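Local atomic coordinates of lantibiotic dehydratase (Microbispora corallina, PDB entry 5EHK), a protein that probably dehydrates serine and threonine residues of the precursor peptide of the lantibiotic NAI-107, using glutamyl-tRNA as the source of the activating glutamate. Residues Pro5-Asp10 and Glu385-Ala390; Glu380-Glu385 and Gly518-Val523; Ser500-Val505 and Val787-Arg792. All coordinates share one frame; numbering follows the deposited sequence.

Contact 1: Pro5-Asp10 and Glu385-Ala390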
ATOM      1  N   PRO A   5     -33.884   8.829  13.194  1.00 30.15           N
ATOM      2  CA  PRO A   5     -34.095   8.053  11.970  1.00 21.79           C
ATOM      3  C   PRO A   5     -34.225   6.566  12.285  1.00 22.26           C
ATOM      4  O   PRO A   5     -34.645   5.805  11.419  1.00 22.15           O
ATOM      5  CB  PRO A   5     -32.814   8.299  11.176  1.00 17.87           C
ATOM      6  CG  PRO A   5     -31.783   8.576  12.207  1.00 20.61           C
ATOM      7  CD  PRO A   5     -32.499   9.324  13.299  1.00 26.11           C
ATOM      8  N   PHE A   6     -33.892   6.155  13.503  1.00 17.30           N
ATOM      9  CA  PHE A   6     -34.121   4.767  13.900  1.00 23.77           C
ATOM     10  C   PHE A   6     -35.243   4.687  14.941  1.00 27.02           C
ATOM     11  O   PHE A   6     -35.380   5.585  15.783  1.00 26.24           O
ATOM     12  CB  PHE A   6     -32.845   4.111  14.455  1.00 20.86           C
ATOM     13  CG  PHE A   6     -31.679   4.172  13.517  1.00 19.20           C
ATOM     14  CD1 PHE A   6     -31.660   3.407  12.361  1.00 17.00           C
ATOM     15  CD2 PHE A   6     -30.608   5.007  13.787  1.00 19.24           C
ATOM     16  CE1 PHE A   6     -30.597   3.468  11.493  1.00 17.10           C
ATOM     17  CE2 PHE A   6     -29.542   5.082  12.930  1.00 18.69           C
ATOM     18  CZ  PHE A   6     -29.536   4.307  11.769  1.00 21.99           C
ATOM     19  N   ARG A   7     -36.046   3.624  14.856  1.00 23.73           N
ATOM     20  CA  ARG A   7     -37.057   3.305  15.854  1.00 22.47           C
ATOM     21  C   ARG A   7     -36.712   1.924  16.403  1.00 19.25           C
ATOM     22  O   ARG A   7     -36.545   0.988  15.634  1.00 16.42           O
ATOM     23  CB  ARG A   7     -38.439   3.246  15.188  1.00 25.27           C
ATOM     24  CG  ARG A   7     -39.590   2.766  16.097  1.00 27.82           C
ATOM     25  CD  ARG A   7     -40.868   2.380  15.299  1.00 27.86           C
ATOM     26  NE  ARG A   7     -41.358   3.445  14.422  1.00 34.57           N
ATOM     27  CZ  ARG A   7     -42.249   4.367  14.777  1.00 31.83           C
ATOM     28  NH1 ARG A   7     -42.746   4.358  16.008  1.00 29.11           N
ATOM     29  NH2 ARG A   7     -42.618   5.312  13.910  1.00 25.56           N
ATOM     30  N   ALA A   8     -36.618   1.783  17.724  1.00 22.00           N
ATOM     31  CA  ALA A   8     -36.367   0.470  18.337  1.00 21.88           C
ATOM     32  C   ALA A   8     -37.611  -0.415  18.317  1.00 24.82           C
ATOM     33  O   ALA A   8     -38.742   0.072  18.209  1.00 30.34           O
ATOM     34  CB  ALA A   8     -35.852   0.623  19.766  1.00 20.64           C
ATOM     35  N   TRP A   9     -37.392  -1.722  18.386  1.00 24.76           N
ATOM     36  CA  TRP A   9     -38.470  -2.709  18.500  1.00 27.87           C
ATOM     37  C   TRP A   9     -39.179  -2.593  19.840  1.00 33.09           C
ATOM     38  O   TRP A   9     -38.619  -2.052  20.787  1.00 35.95           O
ATOM     39  CB  TRP A   9     -37.894  -4.118  18.412  1.00 27.82           C
ATOM     40  CG  TRP A   9     -37.615  -4.629  17.048  1.00 22.33           C
ATOM     41  CD1 TRP A   9     -37.665  -3.938  15.869  1.00 23.16           C
ATOM     42  CD2 TRP A   9     -37.243  -5.964  16.716  1.00 17.93           C
ATOM     43  NE1 TRP A   9     -37.358  -4.775  14.819  1.00 20.97           N
ATOM     44  CE2 TRP A   9     -37.081  -6.022  15.319  1.00 18.03           C
ATOM     45  CE3 TRP A   9     -37.043  -7.119  17.466  1.00 17.23           C
ATOM     46  CZ2 TRP A   9     -36.725  -7.185  14.660  1.00 16.33           C
ATOM     47  CZ3 TRP A   9     -36.691  -8.274  16.814  1.00 21.48           C
ATOM     48  CH2 TRP A   9     -36.534  -8.300  15.420  1.00 20.00           C
ATOM     49  N   ASP A  10     -40.388  -3.137  19.940  1.00 36.17           N
ATOM     50  CA  ASP A  10     -41.078  -3.139  21.227  1.00 34.67           C
ATOM     51  C   ASP A  10     -40.363  -4.064  22.194  1.00 37.33           C
ATOM     52  O   ASP A  10     -40.148  -3.699  23.349  1.00 38.57           O
ATOM     53  CB  ASP A  10     -42.513  -3.661  21.103  1.00 38.43           C
ATOM     54  CG  ASP A  10     -43.441  -2.693  20.412  1.00 34.73           C
ATOM     55  OD1 ASP A  10     -43.098  -1.499  20.302  1.00 29.78           O
ATOM     56  OD2 ASP A  10     -44.542  -3.135  20.021  1.00 40.47           O
ATOM     57  N   GLU A 385     -33.553   7.149  24.294  1.00 26.01           N
ATOM     58  CA  GLU A 385     -32.130   7.423  24.491  1.00 26.80           C
ATOM     59  C   GLU A 385     -31.366   6.579  23.486  1.00 25.68           C
ATOM     60  O   GLU A 385     -30.605   7.097  22.669  1.00 26.59           O
ATOM     61  CB  GLU A 385     -31.693   7.102  25.927  1.00 21.00           C
ATOM     62  CG  GLU A 385     -30.274   7.567  26.316  1.00 23.70           C
ATOM     63  CD  GLU A 385     -30.009   9.079  26.138  1.00 29.88           C
ATOM     64  OE1 GLU A 385     -30.725   9.918  26.729  1.00 33.06           O
ATOM     65  OE2 GLU A 385     -29.046   9.429  25.418  1.00 37.13           O
ATOM     66  N   ILE A 386     -31.633   5.282  23.518  1.00 19.48           N
ATOM     67  CA  ILE A 386     -31.000   4.354  22.625  1.00 17.22           C
ATOM     68  C   ILE A 386     -31.221   4.722  21.169  1.00 20.21           C
ATOM     69  O   ILE A 386     -30.287   4.695  20.385  1.00 25.09           O
ATOM     70  CB  ILE A 386     -31.498   2.944  22.896  1.00 20.55           C
ATOM     71  CG1 ILE A 386     -31.164   2.571  24.346  1.00 16.11           C
ATOM     72  CG2 ILE A 386     -30.898   1.953  21.894  1.00 13.91           C
ATOM     73  CD1 ILE A 386     -31.657   1.232  24.739  1.00 16.60           C
ATOM     74  N   GLU A 387     -32.423   5.129  20.803  1.00 20.87           N
ATOM     75  CA  GLU A 387     -32.637   5.544  19.423  1.00 21.04           C
ATOM     76  C   GLU A 387     -31.808   6.761  19.034  1.00 24.55           C
ATOM     77  O   GLU A 387     -31.372   6.869  17.885  1.00 30.73           O
ATOM     78  CB  GLU A 387     -34.105   5.826  19.158  1.00 19.84           C
ATOM     79  CG  GLU A 387     -34.955   4.594  19.306  1.00 25.33           C
ATOM     80  CD  GLU A 387     -36.426   4.878  19.136  1.00 27.97           C
ATOM     81  OE1 GLU A 387     -36.785   6.062  18.986  1.00 27.35           O
ATOM     82  OE2 GLU A 387     -37.222   3.920  19.188  1.00 28.84           O
ATOM     83  N   ARG A 388     -31.589   7.679  19.975  1.00 25.01           N
ATOM     84  CA  ARG A 388     -30.844   8.900  19.677  1.00 28.71           C
ATOM     85  C   ARG A 388     -29.340   8.572  19.604  1.00 26.66           C
ATOM     86  O   ARG A 388     -28.578   9.205  18.876  1.00 24.07           O
ATOM     87  CB  ARG A 388     -31.111   9.972  20.747  1.00 27.36           C
ATOM     88  CG  ARG A 388     -32.425  10.762  20.556  1.00 43.43           C
ATOM     89  CD  ARG A 388     -32.480  12.067  21.391  1.00 49.07           C
ATOM     90  NE  ARG A 388     -31.911  13.211  20.673  1.00 61.92           N
ATOM     91  CZ  ARG A 388     -32.244  14.487  20.879  1.00 61.69           C
ATOM     92  NH1 ARG A 388     -33.142  14.813  21.802  1.00 56.12           N
ATOM     93  NH2 ARG A 388     -31.669  15.444  20.157  1.00 56.64           N
ATOM     94  N   ALA A 389     -28.939   7.549  20.342  1.00 21.63           N
ATOM     95  CA  ALA A 389     -27.553   7.129  20.384  1.00 21.09           C
ATOM     96  C   ALA A 389     -27.163   6.478  19.063  1.00 23.83           C
ATOM     97  O   ALA A 389     -26.183   6.879  18.425  1.00 19.49           O
ATOM     98  CB  ALA A 389     -27.340   6.185  21.537  1.00 15.64           C
ATOM     99  N   ALA A 390     -27.933   5.456  18.682  1.00 24.75           N
ATOM    100  CA  ALA A 390     -27.831   4.835  17.374  1.00 19.29           C
ATOM    101  C   ALA A 390     -27.681   5.903  16.284  1.00 21.99           C
ATOM    102  O   ALA A 390     -26.783   5.804  15.439  1.00 24.85           O
ATOM    103  CB  ALA A 390     -29.041   3.959  17.108  1.00 17.44           C
TER
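Glu387 OE2 is gripped across the contact by one hydrogen bond. The bond comes from Ala8 N at 2.7 Å from Glu387 OE2. It is nearly straight, with an angle of 168° at the hydrogen. The donor stands above the carboxylate, 40° out of its plane. Arg383 NE, one turn back in the same helix, adds a long and weak ion pair to this oxygen. The other oxygen, Glu387 OE1, forms a salt bridge with Arg793, which also bonds to Phe6 O, and two arginines near one buried carboxylate probably favour its charged form. The Glu387 chain runs extended beyond CG (chi2 176°), and this carries the carboxylate across to the strand backbone. Its CG passes 3.7 Å from Phe6 O. The arrangement is a helix laid against a sheet, on the face of strand 6-17 that carries Phe6 and Ala8. The axes of the two short segments approach to 7.8 Å and run closer to antiparallel than to parallel. Ala8 turns its methyl to the helix, with CB 3.6 Å from Glu387 OE2. The Phe6 ring serves the next turn, its CD2 3.8 Å from Ala390 CB. Phe6 CE2 lies 3.8 Å from Ala390 O. Ser4 OG binds both Phe6 N and Glu387 O.

Contact 2: Glu380-Glu385 and Gly518-Val523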
ATOM      1  N   GLU A 380     -40.402   4.183  28.134  1.00 34.75           N
ATOM      2  CA  GLU A 380     -40.138   4.767  26.837  1.00 32.46           C
ATOM      3  C   GLU A 380     -38.985   5.778  26.810  1.00 28.69           C
ATOM      4  O   GLU A 380     -38.400   6.021  25.761  1.00 35.88           O
ATOM      5  CB  GLU A 380     -41.421   5.420  26.311  1.00 32.46           C
ATOM      6  CG  GLU A 380     -42.532   4.445  26.019  1.00 35.50           C
ATOM      7  CD  GLU A 380     -42.185   3.503  24.877  1.00 46.18           C
ATOM      8  OE1 GLU A 380     -41.449   3.951  23.954  1.00 43.21           O
ATOM      9  OE2 GLU A 380     -42.640   2.328  24.914  1.00 39.02           O
ATOM     10  N   VAL A 381     -38.634   6.362  27.944  1.00 29.27           N
ATOM     11  CA  VAL A 381     -37.597   7.391  27.918  1.00 32.24           C
ATOM     12  C   VAL A 381     -36.264   6.748  27.541  1.00 31.92           C
ATOM     13  O   VAL A 381     -35.440   7.360  26.868  1.00 28.40           O
ATOM     14  CB  VAL A 381     -37.492   8.178  29.271  1.00 24.48           C
ATOM     15  CG1 VAL A 381     -37.042   7.262  30.414  1.00 28.89           C
ATOM     16  CG2 VAL A 381     -36.582   9.400  29.143  1.00 20.12           C
ATOM     17  N   VAL A 382     -36.083   5.494  27.945  1.00 33.18           N
ATOM     18  CA  VAL A 382     -34.873   4.754  27.623  1.00 34.38           C
ATOM     19  C   VAL A 382     -34.832   4.370  26.144  1.00 30.68           C
ATOM     20  O   VAL A 382     -33.823   4.592  25.478  1.00 29.30           O
ATOM     21  CB  VAL A 382     -34.724   3.510  28.497  1.00 37.01           C
ATOM     22  CG1 VAL A 382     -33.608   2.608  27.951  1.00 26.46           C
ATOM     23  CG2 VAL A 382     -34.445   3.927  29.933  1.00 29.84           C
ATOM     24  N   ARG A 383     -35.927   3.813  25.633  1.00 26.65           N
ATOM     25  CA  ARG A 383     -36.041   3.521  24.205  1.00 28.66           C
ATOM     26  C   ARG A 383     -35.659   4.728  23.339  1.00 29.02           C
ATOM     27  O   ARG A 383     -35.042   4.584  22.293  1.00 32.13           O
ATOM     28  CB  ARG A 383     -37.465   3.097  23.864  1.00 32.33           C
ATOM     29  CG  ARG A 383     -37.672   2.678  22.414  1.00 32.05           C
ATOM     30  CD  ARG A 383     -39.108   2.920  21.995  1.00 34.29           C
ATOM     31  NE  ARG A 383     -39.660   1.838  21.189  1.00 35.11           N
ATOM     32  CZ  ARG A 383     -40.723   1.111  21.524  1.00 37.71           C
ATOM     33  NH1 ARG A 383     -41.364   1.331  22.667  1.00 37.40           N
ATOM     34  NH2 ARG A 383     -41.151   0.157  20.711  1.00 35.75           N
ATOM     35  N   THR A 384     -35.997   5.923  23.791  1.00 30.18           N
ATOM     36  CA  THR A 384     -35.652   7.132  23.056  1.00 27.49           C
ATOM     37  C   THR A 384     -34.167   7.486  23.160  1.00 24.08           C
ATOM     38  O   THR A 384     -33.596   8.067  22.234  1.00 21.66           O
ATOM     39  CB  THR A 384     -36.567   8.298  23.481  1.00 23.43           C
ATOM     40  OG1 THR A 384     -37.856   8.059  22.911  1.00 23.42           O
ATOM     41  CG2 THR A 384     -36.044   9.661  22.983  1.00 20.64           C
ATOM     42  N   GLU A 385     -33.553   7.149  24.294  1.00 26.01           N
ATOM     43  CA  GLU A 385     -32.130   7.423  24.491  1.00 26.80           C
ATOM     44  C   GLU A 385     -31.366   6.579  23.486  1.00 25.68           C
ATOM     45  O   GLU A 385     -30.605   7.097  22.669  1.00 26.59           O
ATOM     46  CB  GLU A 385     -31.693   7.102  25.927  1.00 21.00           C
ATOM     47  CG  GLU A 385     -30.274   7.567  26.316  1.00 23.70           C
ATOM     48  CD  GLU A 385     -30.009   9.079  26.138  1.00 29.88           C
ATOM     49  OE1 GLU A 385     -30.725   9.918  26.729  1.00 33.06           O
ATOM     50  OE2 GLU A 385     -29.046   9.429  25.418  1.00 37.13           O
ATOM     51  N   GLY A 518     -35.791   9.300  34.730  1.00 44.06           N
ATOM     52  CA  GLY A 518     -34.784   9.755  33.788  1.00 43.47           C
ATOM     53  C   GLY A 518     -33.382   9.890  34.338  1.00 45.41           C
ATOM     54  O   GLY A 518     -32.471  10.380  33.657  1.00 43.40           O
ATOM     55  N   THR A 519     -33.199   9.448  35.575  1.00 48.59           N
ATOM     56  CA  THR A 519     -31.859   9.400  36.147  1.00 50.40           C
ATOM     57  C   THR A 519     -31.292   8.004  35.911  1.00 46.05           C
ATOM     58  O   THR A 519     -31.483   7.068  36.701  1.00 38.20           O
ATOM     59  CB  THR A 519     -31.839   9.843  37.633  1.00 50.94           C
ATOM     60  OG1 THR A 519     -31.920  11.278  37.681  1.00 55.12           O
ATOM     61  CG2 THR A 519     -30.544   9.408  38.335  1.00 38.75           C
ATOM     62  N   PHE A 520     -30.638   7.878  34.758  1.00 49.59           N
ATOM     63  CA  PHE A 520     -30.044   6.621  34.322  1.00 40.10           C
ATOM     64  C   PHE A 520     -28.956   6.897  33.300  1.00 38.01           C
ATOM     65  O   PHE A 520     -28.828   8.008  32.770  1.00 35.76           O
ATOM     66  CB  PHE A 520     -31.089   5.687  33.708  1.00 30.30           C
ATOM     67  CG  PHE A 520     -31.615   6.160  32.391  1.00 36.12           C
ATOM     68  CD1 PHE A 520     -31.052   5.719  31.207  1.00 33.74           C
ATOM     69  CD2 PHE A 520     -32.659   7.058  32.331  1.00 37.83           C
ATOM     70  CE1 PHE A 520     -31.521   6.168  30.003  1.00 31.80           C
ATOM     71  CE2 PHE A 520     -33.139   7.502  31.122  1.00 34.97           C
ATOM     72  CZ  PHE A 520     -32.567   7.059  29.958  1.00 37.04           C
ATOM     73  N   ARG A 521     -28.168   5.867  33.032  1.00 35.11           N
ATOM     74  CA  ARG A 521     -27.175   5.926  31.985  1.00 32.69           C
ATOM     75  C   ARG A 521     -27.392   4.742  31.055  1.00 28.78           C
ATOM     76  O   ARG A 521     -27.696   3.645  31.519  1.00 30.71           O
ATOM     77  CB  ARG A 521     -25.769   5.890  32.593  1.00 32.02           C
ATOM     78  CG  ARG A 521     -24.984   7.192  32.439  1.00 28.10           C
ATOM     79  CD  ARG A 521     -25.742   8.347  33.021  1.00 37.71           C
ATOM     80  NE  ARG A 521     -24.904   9.514  33.273  1.00 46.88           N
ATOM     81  CZ  ARG A 521     -25.370  10.673  33.728  1.00 44.79           C
ATOM     82  NH1 ARG A 521     -26.659  10.804  33.987  1.00 42.49           N
ATOM     83  NH2 ARG A 521     -24.553  11.694  33.943  1.00 47.63           N
ATOM     84  N   VAL A 522     -27.275   4.958  29.748  1.00 30.43           N
ATOM     85  CA  VAL A 522     -27.154   3.824  28.815  1.00 32.30           C
ATOM     86  C   VAL A 522     -25.693   3.649  28.381  1.00 27.18           C
ATOM     87  O   VAL A 522     -25.079   4.579  27.841  1.00 23.95           O
ATOM     88  CB  VAL A 522     -27.984   4.012  27.547  1.00 30.51           C
ATOM     89  CG1 VAL A 522     -27.824   2.783  26.636  1.00 25.40           C
ATOM     90  CG2 VAL A 522     -29.425   4.233  27.897  1.00 20.98           C
ATOM     91  N   VAL A 523     -25.130   2.475  28.626  1.00 22.69           N
ATOM     92  CA  VAL A 523     -23.729   2.253  28.288  1.00 24.04           C
ATOM     93  C   VAL A 523     -23.618   1.233  27.137  1.00 30.69           C
ATOM     94  O   VAL A 523     -24.044   0.079  27.283  1.00 29.74           O
ATOM     95  CB  VAL A 523     -22.943   1.786  29.522  1.00 23.77           C
ATOM     96  CG1 VAL A 523     -21.483   1.473  29.170  1.00 29.81           C
ATOM     97  CG2 VAL A 523     -23.012   2.846  30.591  1.00 23.26           C
TER
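Phe520, Glu385 and Val382 bury the most surface here, and the Phe520 ring is the centre of the contact. Its CG is wedged between N and C of its own backbone (chi1 69°). The side chain leaves the backbone toward helix 380-395, and the ring lies against the first turns of that helix. Val382 lies over one face of it. The methyl CG2 of Val382 makes a CH-pi contact, 3.8 Å from the centroid of the Phe520 ring and 18° off the ring normal. It sits nearer the rim than the centre, 3.7 Å from both CZ and CE1 of Phe520. Val381 meets the ring tip to tip, with its CG1 4.0 Å from Phe520 CE2.

Glu385 contributes the aliphatic part of its chain. Its CB lies at the ring edge, 4.1 Å from Phe520 CZ. Its CG is 3.8 Å from Val522 CG2, where the two side chains run antiparallel alongside each other. The chain then bends at chi2, and the carboxylate ends with its plane 66° from that of the ring. Its OE2 accepts a hydrogen bond from Arg684 N and is bonded to Thr685 OG1. OE2 of this buried acid is therefore satisfied outside the two segments, while the methylenes pack against apolar groups. Val522 CG2 also lies at the ring edge, in its plane.

Gly518, with positive phi, closes helix 512-516 with a Schellman motif and begins the turn into the strand. Leu515 of that helix touches both Phe520 and Val382. Arg684 packs on Phe520 and Val381. Beyond the ring, strand 521-524 pairs with strands 500-508 and 685-693, and helix 380-395 lies against it.

Contact 3: Ser500-Val505 and Val787-Arg792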
ATOM      1  N   SER A 500     -31.560  -2.173   9.122  1.00 11.31           N
ATOM      2  CA  SER A 500     -31.665  -2.474  10.544  1.00 11.01           C
ATOM      3  C   SER A 500     -30.314  -2.603  11.278  1.00 12.40           C
ATOM      4  O   SER A 500     -29.261  -2.519  10.672  1.00 14.52           O
ATOM      5  CB  SER A 500     -32.540  -3.721  10.754  1.00 11.73           C
ATOM      6  OG  SER A 500     -31.884  -4.944  10.429  1.00 11.93           O
ATOM      7  N   LEU A 501     -30.356  -2.759  12.595  1.00 13.96           N
ATOM      8  CA  LEU A 501     -29.142  -2.913  13.394  1.00 17.67           C
ATOM      9  C   LEU A 501     -29.480  -3.418  14.805  1.00 16.99           C
ATOM     10  O   LEU A 501     -30.652  -3.524  15.149  1.00 17.84           O
ATOM     11  CB  LEU A 501     -28.331  -1.611  13.451  1.00 14.72           C
ATOM     12  CG  LEU A 501     -28.951  -0.416  14.164  1.00 15.13           C
ATOM     13  CD1 LEU A 501     -27.847   0.351  14.856  1.00 12.21           C
ATOM     14  CD2 LEU A 501     -29.734   0.486  13.190  1.00 13.21           C
ATOM     15  N   GLU A 502     -28.455  -3.765  15.584  1.00 12.58           N
ATOM     16  CA  GLU A 502     -28.626  -4.228  16.954  1.00 14.56           C
ATOM     17  C   GLU A 502     -27.527  -3.653  17.815  1.00 17.83           C
ATOM     18  O   GLU A 502     -26.358  -3.826  17.506  1.00 24.14           O
ATOM     19  CB  GLU A 502     -28.604  -5.768  17.022  1.00 16.12           C
ATOM     20  CG  GLU A 502     -29.851  -6.409  16.389  1.00 17.25           C
ATOM     21  CD  GLU A 502     -29.849  -7.935  16.385  1.00 18.84           C
ATOM     22  OE1 GLU A 502     -28.755  -8.562  16.395  1.00 17.77           O
ATOM     23  OE2 GLU A 502     -30.964  -8.504  16.354  1.00 16.01           O
ATOM     24  N   LEU A 503     -27.897  -2.942  18.875  1.00 16.40           N
ATOM     25  CA  LEU A 503     -26.936  -2.446  19.847  1.00 16.01           C
ATOM     26  C   LEU A 503     -27.162  -3.271  21.095  1.00 18.33           C
ATOM     27  O   LEU A 503     -28.296  -3.583  21.447  1.00 21.40           O
ATOM     28  CB  LEU A 503     -27.157  -0.951  20.127  1.00 15.49           C
ATOM     29  CG  LEU A 503     -27.059  -0.040  18.899  1.00 20.67           C
ATOM     30  CD1 LEU A 503     -27.491   1.392  19.186  1.00 13.16           C
ATOM     31  CD2 LEU A 503     -25.632  -0.076  18.321  1.00 15.71           C
ATOM     32  N   GLY A 504     -26.091  -3.668  21.755  1.00 19.94           N
ATOM     33  CA  GLY A 504     -26.231  -4.332  23.032  1.00 23.77           C
ATOM     34  C   GLY A 504     -25.825  -3.290  24.032  1.00 22.82           C
ATOM     35  O   GLY A 504     -24.820  -2.635  23.815  1.00 23.28           O
ATOM     36  N   VAL A 505     -26.601  -3.097  25.093  1.00 25.45           N
ATOM     37  CA  VAL A 505     -26.264  -2.062  26.073  1.00 28.13           C
ATOM     38  C   VAL A 505     -26.484  -2.471  27.516  1.00 29.47           C
ATOM     39  O   VAL A 505     -27.202  -3.428  27.803  1.00 31.84           O
ATOM     40  CB  VAL A 505     -27.006  -0.724  25.826  1.00 27.65           C
ATOM     41  CG1 VAL A 505     -26.576  -0.067  24.503  1.00 23.91           C
ATOM     42  CG2 VAL A 505     -28.504  -0.923  25.907  1.00 25.10           C
ATOM     43  N   VAL A 787     -30.091  -6.318  24.529  1.00 21.07           N
ATOM     44  CA  VAL A 787     -29.920  -6.255  23.081  1.00 20.18           C
ATOM     45  C   VAL A 787     -31.157  -5.685  22.415  1.00 22.41           C
ATOM     46  O   VAL A 787     -32.194  -6.342  22.325  1.00 26.11           O
ATOM     47  CB  VAL A 787     -29.667  -7.631  22.466  1.00 21.72           C
ATOM     48  CG1 VAL A 787     -29.289  -7.471  21.012  1.00 20.21           C
ATOM     49  CG2 VAL A 787     -28.569  -8.344  23.203  1.00 22.02           C
ATOM     50  N   VAL A 788     -31.043  -4.475  21.903  1.00 20.24           N
ATOM     51  CA  VAL A 788     -32.191  -3.814  21.324  1.00 19.53           C
ATOM     52  C   VAL A 788     -32.032  -3.580  19.837  1.00 17.22           C
ATOM     53  O   VAL A 788     -31.170  -2.843  19.427  1.00 18.02           O
ATOM     54  CB  VAL A 788     -32.511  -2.503  22.102  1.00 21.54           C
ATOM     55  CG1 VAL A 788     -31.293  -1.990  22.836  1.00 24.04           C
ATOM     56  CG2 VAL A 788     -33.164  -1.437  21.204  1.00 21.19           C
ATOM     57  N   PRO A 789     -32.856  -4.253  19.023  1.00 19.90           N
ATOM     58  CA  PRO A 789     -32.889  -4.048  17.566  1.00 17.30           C
ATOM     59  C   PRO A 789     -33.516  -2.706  17.221  1.00 18.51           C
ATOM     60  O   PRO A 789     -34.302  -2.199  17.998  1.00 22.87           O
ATOM     61  CB  PRO A 789     -33.789  -5.184  17.068  1.00 16.58           C
ATOM     62  CG  PRO A 789     -33.738  -6.217  18.181  1.00 23.09           C
ATOM     63  CD  PRO A 789     -33.636  -5.428  19.444  1.00 18.87           C
ATOM     64  N   LEU A 790     -33.166  -2.144  16.073  1.00 17.70           N
ATOM     65  CA  LEU A 790     -33.722  -0.884  15.592  1.00 16.53           C
ATOM     66  C   LEU A 790     -33.840  -0.977  14.072  1.00 17.33           C
ATOM     67  O   LEU A 790     -33.020  -1.646  13.435  1.00 18.15           O
ATOM     68  CB  LEU A 790     -32.827   0.301  15.985  1.00 15.89           C
ATOM     69  CG  LEU A 790     -32.604   0.579  17.485  1.00 19.81           C
ATOM     70  CD1 LEU A 790     -31.354  -0.105  17.954  1.00 24.59           C
ATOM     71  CD2 LEU A 790     -32.549   2.073  17.843  1.00 15.26           C
ATOM     72  N   GLU A 791     -34.869  -0.354  13.495  1.00 12.94           N
ATOM     73  CA  GLU A 791     -35.057  -0.356  12.043  1.00 13.01           C
ATOM     74  C   GLU A 791     -35.106   1.067  11.546  1.00 19.51           C
ATOM     75  O   GLU A 791     -35.407   1.979  12.317  1.00 21.15           O
ATOM     76  CB  GLU A 791     -36.358  -1.050  11.639  1.00 11.78           C
ATOM     77  CG  GLU A 791     -36.530  -2.458  12.173  1.00 16.33           C
ATOM     78  CD  GLU A 791     -37.851  -3.100  11.738  1.00 20.06           C
ATOM     79  OE1 GLU A 791     -38.688  -2.399  11.115  1.00 18.86           O
ATOM     80  OE2 GLU A 791     -38.023  -4.320  11.976  1.00 19.77           O
ATOM     81  N   ARG A 792     -34.827   1.270  10.261  1.00 16.68           N
ATOM     82  CA  ARG A 792     -35.038   2.582   9.677  1.00 15.42           C
ATOM     83  C   ARG A 792     -36.499   2.981   9.908  1.00 20.72           C
ATOM     84  O   ARG A 792     -37.410   2.216   9.578  1.00 23.70           O
ATOM     85  CB  ARG A 792     -34.719   2.545   8.193  1.00 15.72           C
ATOM     86  CG  ARG A 792     -34.727   3.915   7.526  1.00 19.81           C
ATOM     87  CD  ARG A 792     -34.372   3.839   6.024  1.00 18.92           C
ATOM     88  NE  ARG A 792     -35.169   2.845   5.304  1.00 19.24           N
ATOM     89  CZ  ARG A 792     -34.677   1.726   4.789  1.00 17.11           C
ATOM     90  NH1 ARG A 792     -33.384   1.465   4.892  1.00 15.67           N
ATOM     91  NH2 ARG A 792     -35.477   0.874   4.159  1.00 17.99           N
TER
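Strands 500-505 and 787-792 run antiparallel, their axes 4.7 Å apart at closest approach and 155° between directions. Two hydrogen-bonded pairs join them. Leu501 N reaches Leu790 O at 3.0 Å, in the plane of that carbonyl. Leu790 N returns to Leu501 O at 3.0 Å, but from 32° above the carbonyl plane. In the second pair Val788 N meets Leu503 O at 2.9 Å, nearly along the C=O axis, while the bond from Leu503 N to Val788 O is weak.

Leu501, Leu503, Val788 and Leu790 share one face. Leu503 CD1 is 4.3 Å from Leu790 CD1, and Leu501 CD2 is 4.2 Å from Leu790 CB. This face lies under helix 380-395. Glu502 and Pro789 share the other, where Glu502 CG crosses 4.0 Å from Pro789 CA. Pro789 lacks an N-H but sits in a non-hydrogen-bonded pair, so this ladder loses no bond there. The buried Glu502 carboxylate is held by Gly534 N, Ser530 OG and Thr536 OG1. Strand 785-792 also pairs with strand 6-17 on its other edge. The arrangement is typical of an antiparallel pair of strands within mixed beta-structure, the apolar face of the pair packed by a helix.

In the fold
All three contacts are largely buried, and strands 6-17, 785-792, 500-508 and 521-524, each paired with the next, run through them. Contact 3 is strand on strand and rests on backbone hydrogen bonds. Contacts 1 and 2 are helix on strand and share helix 380-395, meeting at Glu385. Contact 1 mixes a buried carboxylate-to-N-H bond with apolar packing. Contact 2 is apolar, built on an aromatic ring. Asp10 of contact 1 forms a salt bridge to Arg383 of contact 2. Trp9 and Arg7 bond to Glu791, tying contact 1 to contact 3, and Ala390 packs on Leu503. Val505 touches Val522, so contacts 2 and 3 join through adjacent strands.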